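Oxidoreductase (Bordetella pertussis, PDB 3Q2K) probably oxidises the UDP-linked sugar acid UDP-GlcNAcA with the help of NAD, a step in making 2,3-diacetamido-2,3-dideoxy-D-mannuronic acid. Local coordinates at residues L98-P101 and W107-I110; D86-G91 and A109-Q114; L352-R357 and V363-P368; G53-L58 and N327-L332. All coordinates share one frame; numbering follows the deposited sequence.

Interaction 1: residues L98-P101 and W107-I110; sequences LATP and WQAI. With NAI (1,4-dihydronicotinamide adenine dinucleotide), chain U.
Thr100 and Gln108 reach for each other from opposite directions, Thr100 out of the loop that follows strand 95-98 and Gln108 off helix 105-114. NE2 of the Gln108 amide comes within 2.6 Å of Thr100 OG1, but the N-H points well off the oxygen, at 126°, so the bond is short yet weak. The threonine torsion (chi1 44°) sets OG1 between the backbone N and the carbonyl carbon, which turns the hydroxyl to the helix and leaves CG2 for the cofactor: Thr100 CG2 lies 3.4 Å from N3A of the NADH adenine. The other end of the same amide also meets the base, Gln108 OE1 standing 3.4 Å from N1A, a proximity and not a hydrogen bond, since both atoms are acceptors. Leu98 runs past Gln108 in the opposite sense; its CD2 is 3.9 Å from Gln108 CB, while its CD1 packs 3.8 Å from Ala109 CB. On the loop's backbone, Thr100 O approaches the nicotinamide-side ribose at C3D (3.2 Å) and accepts a hydrogen bond from His105 NE2. Thr100 and His105 are both NADH-binding residues of this Rossmann domain. Around the contact, Val36 of strand 31-36 touches Leu98, Thr100 and Gln108, Val119 of strand 118-121 meets both Leu98 and Ala109, and helix 129-142 places Met135 against Ala109.

Interaction 2: residues D86-G91 and A109-Q114; sequences DMLAQG and AIEVAQ
Leu88 spreads its two methyl groups over neighbouring residues of helix 105-114, CD1 going to Glu111 and CD2 to Val112. Its CG stands anti to the carbonyl carbon (chi1 -73°), and with chi2 near 167° the forked end is carried straight out from helix 84-90. CD1 rests 3.6 Å from Glu111 CG and 3.9 Å from Glu111 CD, so the leucine meets the aliphatic part of the glutamate and the base of its carboxylate. Glu111 has CG anti to the backbone N (chi1 179°) and is extended beyond CG as well. The extended chain passes the leucine at a slant, at the more exposed border of the contact, and even OE1 remains 4.0 Å from Leu88 CD1. The helices belong to the Rossmann domain, where they lie next to each other on one side of the parallel sheet; helix 84-90 leads into strand 95-98, and helix 105-114 follows that strand. Val112 lies deeper. Its CG2 approaches Leu88 CD2 at 4.1 Å, the two side chains crossing at about a right angle, a looser fit than the one to Glu111. The CA atoms of Leu88 and Val112 are 7.2 Å apart, and the gap between the backbones is filled by side chains from both helices. Beneath the pair, Leu96 of strand 95-98 touches both Leu88 and Val112, while Met87 turns to Phe81 and to Glu60 and Cys62 of strand 56-62.

Interaction 3: residues L352-R357 and V363-P368; sequences LTAIYR and VRIPLP
Ile365, Ala354 and Arg357 supply most of the buried surface here, with Ile365 set against one side of helix 342-361. The isoleucine divides its branches between two residues. CG2 packs 3.6 Å from Ala354 CB and equally near Ala354 CA, so it sits close against the helix backbone where the alanine methyl is small. The other branch, CG1, lies 3.5 Å from Ala354 O and 3.9 Å from Arg357 CB. Chi1 of -58° puts CG2 anti to the backbone N and CG1 anti to the carbonyl carbon; the further turn at chi2 (-68°) brings CD1 to 3.9 Å from Arg357 CB as well. Only the first carbon of Arg357 takes part in this packing: the chain, extended from CG to NE, leads its guanidinium away from the strand, and Thr353 CG2 lies 3.3 Å above one face of that group, offset toward its rim. Leu367 adds a looser touch, CD2 being 4.2 Å from Ala354 CB. Ala354 and Ile365 have CA atoms only 5.5 Å apart, a close approach of helix and strand. Strand 365-366 is outermost, within this chain, in the mixed sheet of the C-terminal domain: Ile365 and Leu367 hydrogen-bond through their backbones to Val226 and Glu224 of strand 223-231. Val226 also touches Ala354, while Trp129 of helix 129-142 meets Thr353 and Arg357.

Interaction 4: residues G53-L58 and N327-L332; sequences GDRAEL and NVINCL
The guanidinium of Arg55 has CG2 of Ile329 over the centre of one face, 3.6 Å above the plane, and OD1 of Asn330 at its edge. That oxygen lies in the guanidinium plane and accepts from Arg55 NH2 at 2.9 Å with an N-H...O angle of 159°. On the asparagine side, the donor lies nearly on the line of the C=O, and the amide is turned 57° from the guanidinium. A bend in the arginine at chi3 (-57°) brings its end to the helix, where CG2 of Ile329 also meets the aliphatic root, 3.8 Å from Arg55 CB. The isoleucine's other branch reaches the start of strand 56-62, with CD1 4.0 Å from Ala56 CB. Asp326 of the same helix forms a salt bridge with Arg55 NH1, which also bonds to His52 ND1. The contact joins the loop leading into strand 56-62, and the start of that strand, to helix 321-333 from a distant part of the chain. One arginine thus combines an apolar face with polar partners at both terminal nitrogens, which fixes the rotation of the guanidinium, and Asp326 would probably balance its positive charge.

In the fold
Interactions 1 and 2 use successive parts of helix 105-114, sharing Ala109 and Ile110, with centres about 11 Å apart. Interaction 1 touches NADH directly. In interaction 2, the side chain of Glu111 is about 8 Å from the bound NADH; the side chain of Thr100 is about 12 Å from the bound UDP-sugar. Along the chain, both are nested within the long loop closed by interaction 4, whose centre lies about 20 Å from each of theirs. Interaction 3 belongs to the C-terminal domain, away from the NADH and UDP-sugar sites, as interaction 4 also is. The centres of 3 and 4 are about 36 Å apart, on opposite sides of the chain's centre, although helices 321-333 and 342-361 are consecutive.

Interaction 1: residues L98-P101 and W107-I110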
loop_
_atom_site.group_PDB
_atom_site.type_symbol
_atom_site.label_atom_id
_atom_site.label_comp_id
_atom_site.label_asym_id
_atom_site.label_seq_id
_atom_site.Cartn_x
_atom_site.Cartn_y
_atom_site.Cartn_z
ATOM N N LEU C 98 20.172 25.484 -27.111
ATOM C CA LEU C 98 20.422 24.047 -26.983
ATOM C C LEU C 98 19.392 23.250 -27.784
ATOM O O LEU C 98 18.196 23.229 -27.476
ATOM C CB LEU C 98 20.547 23.622 -25.516
ATOM C CG LEU C 98 21.468 24.434 -24.599
ATOM C CD1 LEU C 98 21.371 24.027 -23.117
ATOM C CD2 LEU C 98 22.893 24.267 -25.093
ATOM N N ALA C 99 19.878 22.660 -28.873
ATOM C CA ALA C 99 19.012 22.121 -29.920
ATOM C C ALA C 99 19.414 20.668 -30.090
ATOM O O ALA C 99 19.238 20.073 -31.148
ATOM C CB ALA C 99 19.169 22.879 -31.214
ATOM N N THR C 100 20.015 20.138 -29.029
ATOM C CA THR C 100 20.492 18.766 -29.016
ATOM C C THR C 100 19.420 17.789 -28.518
ATOM O O THR C 100 18.316 18.196 -28.150
ATOM C CB THR C 100 21.727 18.693 -28.104
ATOM O OG1 THR C 100 21.460 19.449 -26.912
ATOM C CG2 THR C 100 22.932 19.275 -28.845
ATOM N N PRO C 101 19.753 16.489 -28.546
ATOM C CA PRO C 101 18.899 15.491 -27.924
ATOM C C PRO C 101 18.577 15.987 -26.512
ATOM O O PRO C 101 19.451 16.545 -25.851
ATOM C CB PRO C 101 19.776 14.238 -27.951
ATOM C CG PRO C 101 20.774 14.439 -29.067
ATOM C CD PRO C 101 21.029 15.920 -29.017
ATOM N N TRP C 107 23.100 18.964 -18.986
ATOM C CA TRP C 107 24.544 18.946 -18.825
ATOM C C TRP C 107 25.141 20.054 -19.681
ATOM O O TRP C 107 26.031 20.767 -19.231
ATOM C CB TRP C 107 25.076 17.561 -19.190
ATOM C CG TRP C 107 24.395 16.517 -18.359
ATOM C CD1 TRP C 107 23.453 15.619 -18.768
ATOM C CD2 TRP C 107 24.570 16.306 -16.950
ATOM N NE1 TRP C 107 23.052 14.844 -17.703
ATOM C CE2 TRP C 107 23.723 15.245 -16.575
ATOM C CE3 TRP C 107 25.380 16.896 -15.973
ATOM C CZ2 TRP C 107 23.685 14.755 -15.267
ATOM C CZ3 TRP C 107 25.334 16.418 -14.674
ATOM C CH2 TRP C 107 24.489 15.357 -14.330
ATOM N N GLN C 108 24.614 20.260 -20.881
ATOM C CA GLN C 108 25.093 21.372 -21.687
ATOM C C GLN C 108 24.745 22.678 -20.973
ATOM O O GLN C 108 25.562 23.599 -20.923
ATOM C CB GLN C 108 24.531 21.288 -23.112
ATOM C CG GLN C 108 25.204 20.144 -23.844
ATOM C CD GLN C 108 24.720 19.986 -25.265
ATOM O OE1 GLN C 108 25.430 19.454 -26.113
ATOM N NE2 GLN C 108 23.497 20.416 -25.528
ATOM N N ALA C 109 23.558 22.773 -20.383
ATOM C CA ALA C 109 23.201 24.061 -19.799
ATOM C C ALA C 109 24.114 24.357 -18.617
ATOM O O ALA C 109 24.403 25.519 -18.355
ATOM C CB ALA C 109 21.768 24.126 -19.362
ATOM N N ILE C 110 24.548 23.333 -17.891
ATOM C CA ILE C 110 25.384 23.550 -16.711
ATOM C C ILE C 110 26.786 24.010 -17.143
ATOM O O ILE C 110 27.290 25.010 -16.637
ATOM C CB ILE C 110 25.395 22.271 -15.849
ATOM C CG1 ILE C 110 24.013 21.977 -15.249
ATOM C CG2 ILE C 110 26.514 22.233 -14.806
ATOM C CD1 ILE C 110 24.134 20.874 -14.225
HETATM P PA NAI U . 18.122 15.946 -34.132
HETATM O O1A NAI U . 18.679 14.577 -34.192
HETATM O O2A NAI U . 17.596 16.312 -35.611
HETATM O O5B NAI U . 19.204 17.138 -34.047
HETATM C C5B NAI U . 20.327 16.634 -33.333
HETATM C C4B NAI U . 21.619 17.421 -33.512
HETATM O O4B NAI U . 22.324 17.488 -32.265
HETATM C C3B NAI U . 22.345 16.469 -34.484
HETATM O O3B NAI U . 22.855 17.262 -35.559
HETATM C C2B NAI U . 23.370 15.818 -33.514
HETATM O O2B NAI U . 24.606 15.483 -34.151
HETATM C C1B NAI U . 23.643 17.047 -32.620
HETATM N N9A NAI U . 24.361 16.591 -31.442
HETATM C C8A NAI U . 24.301 15.374 -30.837
HETATM N N7A NAI U . 25.093 15.407 -29.801
HETATM C C5A NAI U . 25.712 16.602 -29.672
HETATM C C6A NAI U . 26.628 17.192 -28.779
HETATM N N6A NAI U . 27.122 16.511 -27.680
HETATM N N1A NAI U . 26.975 18.455 -29.006
HETATM C C2A NAI U . 26.482 19.153 -30.015
HETATM N N3A NAI U . 25.628 18.639 -30.873
HETATM C C4A NAI U . 25.211 17.389 -30.725
HETATM O O3 NAI U . 16.726 15.980 -33.343
HETATM P PN NAI U . 16.025 17.415 -33.179
HETATM O O1N NAI U . 14.613 17.110 -33.711
HETATM O O2N NAI U . 16.487 18.655 -33.973
HETATM O O5D NAI U . 15.864 17.621 -31.583
HETATM C C5D NAI U . 15.781 19.019 -31.342
HETATM C C4D NAI U . 15.773 19.301 -29.835
HETATM O O4D NAI U . 14.765 20.334 -29.848
HETATM C C3D NAI U . 15.190 18.147 -28.995
HETATM O O3D NAI U . 15.090 18.449 -27.609
HETATM C C2D NAI U . 13.737 18.168 -29.511
HETATM O O2D NAI U . 12.911 17.720 -28.442
HETATM C C1D NAI U . 13.509 19.698 -29.551
HETATM N N1N NAI U . 12.561 20.116 -30.581
HETATM C C2N NAI U . 11.708 21.064 -30.259
HETATM C C3N NAI U . 10.798 21.485 -31.221
HETATM C C7N NAI U . 9.821 22.533 -30.876
HETATM O O7N NAI U . 8.795 22.622 -31.518
HETATM N N7N NAI U . 10.093 23.338 -29.830
HETATM C C4N NAI U . 10.795 20.885 -32.479
HETATM C C5N NAI U . 11.713 19.882 -32.730
HETATM C C6N NAI U . 12.615 19.515 -31.750
#

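Interaction 2: residues D86-G91 and A109-Q114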
loop_
_atom_site.group_PDB
_atom_site.type_symbol
_atom_site.label_atom_id
_atom_site.label_comp_id
_atom_site.label_asym_id
_atom_site.label_seq_id
_atom_site.Cartn_x
_atom_site.Cartn_y
_atom_site.Cartn_z
ATOM N N ASP C 86 34.959 23.587 -26.905
ATOM C CA ASP C 86 35.743 24.460 -27.771
ATOM C C ASP C 86 34.978 25.754 -28.004
ATOM O O ASP C 86 35.531 26.854 -27.905
ATOM C CB ASP C 86 36.042 23.797 -29.115
ATOM C CG ASP C 86 36.761 22.472 -28.951
ATOM O OD1 ASP C 86 37.281 22.248 -27.838
ATOM O OD2 ASP C 86 36.788 21.666 -29.907
ATOM N N MET C 87 33.688 25.595 -28.284
ATOM C CA MET C 87 32.879 26.739 -28.675
ATOM C C MET C 87 32.847 27.710 -27.502
ATOM O O MET C 87 32.822 28.929 -27.656
ATOM C CB MET C 87 31.465 26.291 -29.030
ATOM C CG MET C 87 30.503 27.460 -29.106
ATOM S SD MET C 87 28.980 26.779 -29.782
ATOM C CE MET C 87 28.123 28.211 -30.442
ATOM N N LEU C 88 32.905 27.150 -26.301
ATOM C CA LEU C 88 32.826 27.985 -25.115
ATOM C C LEU C 88 34.222 28.511 -24.803
ATOM O O LEU C 88 34.367 29.626 -24.309
ATOM C CB LEU C 88 32.326 27.168 -23.921
ATOM C CG LEU C 88 30.836 26.815 -23.966
ATOM C CD1 LEU C 88 30.567 25.763 -22.914
ATOM C CD2 LEU C 88 29.895 27.985 -23.713
ATOM N N ALA C 89 35.259 27.720 -25.055
ATOM C CA ALA C 89 36.608 28.247 -24.870
ATOM C C ALA C 89 36.915 29.364 -25.864
ATOM O O ALA C 89 37.392 30.430 -25.489
ATOM C CB ALA C 89 37.660 27.154 -24.943
ATOM N N GLN C 90 36.580 29.186 -27.135
ATOM C CA GLN C 90 37.024 30.171 -28.106
ATOM C C GLN C 90 35.920 31.130 -28.534
ATOM O O GLN C 90 36.194 32.195 -29.077
ATOM C CB GLN C 90 37.644 29.399 -29.272
ATOM C CG GLN C 90 38.806 28.572 -28.735
ATOM C CD GLN C 90 39.416 27.597 -29.721
ATOM O OE1 GLN C 90 38.810 26.581 -30.066
ATOM N NE2 GLN C 90 40.642 27.882 -30.147
ATOM N N GLY C 91 34.664 30.787 -28.273
ATOM C CA GLY C 91 33.578 31.636 -28.756
ATOM C C GLY C 91 33.240 32.784 -27.823
ATOM O O GLY C 91 33.662 32.786 -26.667
ATOM N N ALA C 109 23.558 22.773 -20.383
ATOM C CA ALA C 109 23.201 24.061 -19.799
ATOM C C ALA C 109 24.114 24.357 -18.617
ATOM O O ALA C 109 24.403 25.519 -18.355
ATOM C CB ALA C 109 21.768 24.126 -19.362
ATOM N N ILE C 110 24.548 23.333 -17.891
ATOM C CA ILE C 110 25.384 23.550 -16.711
ATOM C C ILE C 110 26.786 24.010 -17.143
ATOM O O ILE C 110 27.290 25.010 -16.637
ATOM C CB ILE C 110 25.395 22.271 -15.849
ATOM C CG1 ILE C 110 24.013 21.977 -15.249
ATOM C CG2 ILE C 110 26.514 22.233 -14.806
ATOM C CD1 ILE C 110 24.134 20.874 -14.225
ATOM N N GLU C 111 27.406 23.384 -18.139
ATOM C CA GLU C 111 28.672 23.895 -18.668
ATOM C C GLU C 111 28.585 25.281 -19.320
ATOM O O GLU C 111 29.437 26.154 -19.149
ATOM C CB GLU C 111 29.211 22.865 -19.656
ATOM C CG GLU C 111 30.527 23.189 -20.353
ATOM C CD GLU C 111 30.901 22.140 -21.390
ATOM O OE1 GLU C 111 32.013 22.124 -21.963
ATOM O OE2 GLU C 111 30.055 21.267 -21.667
ATOM N N VAL C 112 27.497 25.537 -20.036
ATOM C CA VAL C 112 27.324 26.880 -20.569
ATOM C C VAL C 112 27.293 27.830 -19.386
ATOM O O VAL C 112 27.937 28.874 -19.363
ATOM C CB VAL C 112 26.034 27.067 -21.390
ATOM C CG1 VAL C 112 25.720 28.539 -21.595
ATOM C CG2 VAL C 112 26.188 26.391 -22.749
ATOM N N ALA C 113 26.529 27.477 -18.364
ATOM C CA ALA C 113 26.403 28.473 -17.314
ATOM C C ALA C 113 27.720 28.657 -16.571
ATOM O O ALA C 113 28.030 29.772 -16.155
ATOM C CB ALA C 113 25.277 28.125 -16.366
ATOM N N GLN C 114 28.470 27.582 -16.348
ATOM C CA GLN C 114 29.774 27.746 -15.711
ATOM C C GLN C 114 30.763 28.613 -16.492
ATOM O O GLN C 114 31.772 29.080 -15.956
ATOM C CB GLN C 114 30.371 26.358 -15.462
ATOM C CG GLN C 114 29.504 25.517 -14.535
ATOM C CD GLN C 114 30.100 24.157 -14.254
ATOM O OE1 GLN C 114 30.822 23.619 -15.093
ATOM N NE2 GLN C 114 29.811 23.597 -13.083
#

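Interaction 3: residues L352-R357 and V363-P368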
loop_
_atom_site.group_PDB
_atom_site.type_symbol
_atom_site.label_atom_id
_atom_site.label_comp_id
_atom_site.label_asym_id
_atom_site.label_seq_id
_atom_site.Cartn_x
_atom_site.Cartn_y
_atom_site.Cartn_z
ATOM N N LEU C 352 5.489 15.684 -16.049
ATOM C CA LEU C 352 5.907 14.548 -16.866
ATOM C C LEU C 352 6.491 13.546 -15.893
ATOM O O LEU C 352 6.287 12.347 -16.077
ATOM C CB LEU C 352 6.998 14.901 -17.893
ATOM C CG LEU C 352 6.582 16.010 -18.859
ATOM C CD1 LEU C 352 7.789 16.511 -19.643
ATOM C CD2 LEU C 352 5.476 15.500 -19.777
ATOM N N THR C 353 7.282 14.017 -14.931
ATOM C CA THR C 353 7.918 13.069 -14.016
ATOM C C THR C 353 6.819 12.313 -13.266
ATOM O O THR C 353 6.834 11.088 -13.128
ATOM C CB THR C 353 8.862 13.773 -13.009
ATOM O OG1 THR C 353 9.872 14.482 -13.727
ATOM C CG2 THR C 353 9.605 12.769 -12.129
ATOM N N ALA C 354 5.820 13.055 -12.801
ATOM C CA ALA C 354 4.731 12.450 -12.036
ATOM C C ALA C 354 3.968 11.439 -12.897
ATOM O O ALA C 354 3.691 10.300 -12.498
ATOM C CB ALA C 354 3.787 13.561 -11.506
ATOM N N ILE C 355 3.632 11.860 -14.114
ATOM C CA ILE C 355 3.038 10.922 -15.070
ATOM C C ILE C 355 3.889 9.680 -15.355
ATOM O O ILE C 355 3.350 8.577 -15.361
ATOM C CB ILE C 355 2.760 11.604 -16.396
ATOM C CG1 ILE C 355 1.565 12.542 -16.205
ATOM C CG2 ILE C 355 2.532 10.554 -17.495
ATOM C CD1 ILE C 355 1.461 13.417 -17.414
ATOM N N TYR C 356 5.201 9.807 -15.524
ATOM C CA TYR C 356 6.052 8.643 -15.788
ATOM C C TYR C 356 6.224 7.784 -14.544
ATOM O O TYR C 356 6.271 6.564 -14.672
ATOM C CB TYR C 356 7.442 9.035 -16.303
ATOM C CG TYR C 356 7.486 9.326 -17.786
ATOM C CD1 TYR C 356 6.315 9.292 -18.541
ATOM C CD2 TYR C 356 8.661 9.718 -18.422
ATOM C CE1 TYR C 356 6.325 9.588 -19.905
ATOM C CE2 TYR C 356 8.678 10.025 -19.784
ATOM C CZ TYR C 356 7.508 9.940 -20.528
ATOM O OH TYR C 356 7.476 10.179 -21.890
ATOM N N ARG C 357 6.320 8.380 -13.358
ATOM C CA ARG C 357 6.368 7.543 -12.163
ATOM C C ARG C 357 5.034 6.852 -11.914
ATOM O O ARG C 357 5.035 5.723 -11.424
ATOM C CB ARG C 357 6.704 8.325 -10.883
ATOM C CG ARG C 357 8.090 8.943 -10.849
ATOM C CD ARG C 357 8.412 9.639 -9.539
ATOM N NE ARG C 357 9.745 10.230 -9.656
ATOM C CZ ARG C 357 10.175 11.204 -8.864
ATOM N NH1 ARG C 357 9.339 11.631 -7.924
ATOM N NH2 ARG C 357 11.376 11.745 -9.013
ATOM N N VAL C 363 0.462 3.847 -9.194
ATOM C CA VAL C 363 -0.098 4.516 -8.020
ATOM C C VAL C 363 -0.287 5.974 -8.420
ATOM O O VAL C 363 0.401 6.446 -9.324
ATOM C CB VAL C 363 0.754 4.445 -6.724
ATOM C CG1 VAL C 363 0.898 3.030 -6.180
ATOM C CG2 VAL C 363 2.123 5.083 -6.873
ATOM N N ARG C 364 -1.164 6.687 -7.723
ATOM C CA ARG C 364 -1.327 8.136 -7.884
ATOM C C ARG C 364 -0.012 8.781 -7.449
ATOM O O ARG C 364 0.579 8.315 -6.474
ATOM C CB ARG C 364 -2.479 8.607 -6.986
ATOM C CG ARG C 364 -2.770 10.105 -6.842
ATOM C CD ARG C 364 -3.764 10.420 -5.704
ATOM N NE ARG C 364 -3.037 10.423 -4.436
ATOM C CZ ARG C 364 -2.704 11.503 -3.733
ATOM N NH1 ARG C 364 -3.173 12.692 -4.081
ATOM N NH2 ARG C 364 -1.924 11.420 -2.664
ATOM N N ILE C 365 0.519 9.724 -8.230
ATOM C CA ILE C 365 1.689 10.526 -7.856
ATOM C C ILE C 365 1.224 11.969 -7.595
ATOM O O ILE C 365 0.582 12.574 -8.450
ATOM C CB ILE C 365 2.770 10.528 -8.951
ATOM C CG1 ILE C 365 3.244 9.110 -9.270
ATOM C CG2 ILE C 365 3.931 11.484 -8.621
ATOM C CD1 ILE C 365 3.993 8.544 -8.083
ATOM N N PRO C 366 1.418 12.495 -6.371
ATOM C CA PRO C 366 0.977 13.846 -6.057
ATOM C C PRO C 366 2.111 14.854 -6.218
ATOM O O PRO C 366 3.278 14.478 -6.090
ATOM C CB PRO C 366 0.707 13.758 -4.558
ATOM C CG PRO C 366 1.726 12.771 -4.083
ATOM C CD PRO C 366 1.780 11.735 -5.163
ATOM N N LEU C 367 1.752 16.111 -6.461
ATOM C CA LEU C 367 2.712 17.218 -6.516
ATOM C C LEU C 367 2.700 18.073 -5.257
ATOM O O LEU C 367 1.704 18.056 -4.540
ATOM C CB LEU C 367 2.313 18.180 -7.632
ATOM C CG LEU C 367 2.341 17.441 -8.974
ATOM C CD1 LEU C 367 1.828 18.358 -10.065
ATOM C CD2 LEU C 367 3.779 17.064 -9.278
ATOM N N PRO C 368 3.757 18.860 -5.003
ATOM C CA PRO C 368 4.990 19.006 -5.763
ATOM C C PRO C 368 5.885 17.827 -5.410
ATOM O O PRO C 368 5.614 17.162 -4.422
ATOM C CB PRO C 368 5.609 20.289 -5.200
ATOM C CG PRO C 368 5.082 20.363 -3.786
ATOM C CD PRO C 368 3.778 19.612 -3.736
#

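Interaction 4: residues G53-L58 and N327-L332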
loop_
_atom_site.group_PDB
_atom_site.type_symbol
_atom_site.label_atom_id
_atom_site.label_comp_id
_atom_site.label_asym_id
_atom_site.label_seq_id
_atom_site.Cartn_x
_atom_site.Cartn_y
_atom_site.Cartn_z
ATOM N N GLY C 53 17.308 39.989 -37.292
ATOM C CA GLY C 53 18.639 40.422 -37.705
ATOM C C GLY C 53 19.116 41.749 -37.143
ATOM O O GLY C 53 20.319 41.983 -37.011
ATOM N N ASP C 54 18.174 42.612 -36.775
ATOM C CA ASP C 54 18.500 43.925 -36.224
ATOM C C ASP C 54 18.818 43.923 -34.730
ATOM O O ASP C 54 19.566 44.763 -34.226
ATOM C CB ASP C 54 17.373 44.913 -36.535
ATOM C CG ASP C 54 16.173 44.231 -37.156
ATOM O OD1 ASP C 54 15.150 44.923 -37.347
ATOM O OD2 ASP C 54 16.276 43.021 -37.451
ATOM N N ARG C 55 18.263 42.960 -34.003
ATOM C CA ARG C 55 18.548 42.908 -32.574
ATOM C C ARG C 55 19.470 41.758 -32.178
ATOM O O ARG C 55 20.073 41.726 -31.103
ATOM C CB ARG C 55 17.239 42.966 -31.787
ATOM C CG ARG C 55 16.525 44.284 -32.056
ATOM C CD ARG C 55 15.282 44.452 -31.205
ATOM N NE ARG C 55 14.424 43.304 -31.465
ATOM C CZ ARG C 55 13.562 42.817 -30.582
ATOM N NH1 ARG C 55 12.844 41.747 -30.896
ATOM N NH2 ARG C 55 13.445 43.397 -29.395
ATOM N N ALA C 56 19.628 40.815 -33.098
ATOM C CA ALA C 56 20.365 39.615 -32.742
ATOM C C ALA C 56 21.078 39.119 -33.988
ATOM O O ALA C 56 20.655 39.354 -35.123
ATOM C CB ALA C 56 19.410 38.544 -32.222
ATOM N N GLU C 57 22.158 38.393 -33.728
ATOM C CA GLU C 57 22.776 37.636 -34.802
ATOM C C GLU C 57 23.376 36.339 -34.282
ATOM O O GLU C 57 23.799 36.268 -33.125
ATOM C CB GLU C 57 23.928 38.447 -35.396
ATOM C CG GLU C 57 24.817 39.150 -34.373
ATOM C CD GLU C 57 25.957 39.934 -35.007
ATOM O OE1 GLU C 57 27.022 40.072 -34.363
ATOM O OE2 GLU C 57 25.773 40.392 -36.157
ATOM N N LEU C 58 23.447 35.387 -35.208
ATOM C CA LEU C 58 24.000 34.054 -35.005
ATOM C C LEU C 58 25.467 34.061 -35.421
ATOM O O LEU C 58 25.794 34.321 -36.576
ATOM C CB LEU C 58 23.168 33.028 -35.787
ATOM C CG LEU C 58 23.459 31.526 -35.801
ATOM C CD1 LEU C 58 23.256 30.916 -34.424
ATOM C CD2 LEU C 58 22.594 30.835 -36.847
ATOM N N ASN C 327 10.518 37.553 -27.194
ATOM C CA ASN C 327 10.551 37.640 -25.738
ATOM C C ASN C 327 11.952 37.438 -25.158
ATOM O O ASN C 327 12.381 38.171 -24.264
ATOM C CB ASN C 327 9.532 36.645 -25.168
ATOM C CG ASN C 327 9.727 36.381 -23.688
ATOM O OD1 ASN C 327 10.025 35.264 -23.267
ATOM N ND2 ASN C 327 9.582 37.426 -22.885
ATOM N N VAL C 328 12.679 36.442 -25.657
ATOM C CA VAL C 328 14.060 36.222 -25.239
ATOM C C VAL C 328 14.931 37.461 -25.449
ATOM O O VAL C 328 15.636 37.924 -24.550
ATOM C CB VAL C 328 14.655 35.072 -26.072
ATOM C CG1 VAL C 328 16.122 34.860 -25.754
ATOM C CG2 VAL C 328 13.882 33.788 -25.818
ATOM N N ILE C 329 14.848 38.022 -26.650
ATOM C CA ILE C 329 15.619 39.205 -27.011
ATOM C C ILE C 329 15.257 40.385 -26.112
ATOM O O ILE C 329 16.155 41.015 -25.550
ATOM C CB ILE C 329 15.402 39.564 -28.495
ATOM C CG1 ILE C 329 15.884 38.451 -29.432
ATOM C CG2 ILE C 329 16.122 40.861 -28.827
ATOM C CD1 ILE C 329 15.674 38.789 -30.908
ATOM N N ASN C 330 13.964 40.672 -25.966
ATOM C CA ASN C 330 13.478 41.635 -24.974
ATOM C C ASN C 330 14.078 41.399 -23.596
ATOM O O ASN C 330 14.734 42.288 -23.057
ATOM C CB ASN C 330 11.952 41.670 -24.844
ATOM C CG ASN C 330 11.283 42.119 -26.120
ATOM O OD1 ASN C 330 11.923 42.732 -26.971
ATOM N ND2 ASN C 330 10.003 41.805 -26.269
ATOM N N CYS C 331 13.879 40.203 -23.049
ATOM C CA CYS C 331 14.425 39.894 -21.735
ATOM C C CYS C 331 15.929 40.152 -21.684
ATOM O O CYS C 331 16.476 40.713 -20.732
ATOM C CB CYS C 331 14.086 38.454 -21.333
ATOM S SG CYS C 331 15.080 37.994 -19.905
ATOM N N LEU C 332 16.637 39.729 -22.723
ATOM C CA LEU C 332 18.079 39.946 -22.701
ATOM C C LEU C 332 18.450 41.416 -22.852
ATOM O O LEU C 332 19.520 41.849 -22.419
ATOM C CB LEU C 332 18.719 39.175 -23.846
ATOM C CG LEU C 332 18.713 37.695 -23.486
ATOM C CD1 LEU C 332 19.408 37.046 -24.667
ATOM C CD2 LEU C 332 19.448 37.482 -22.170
#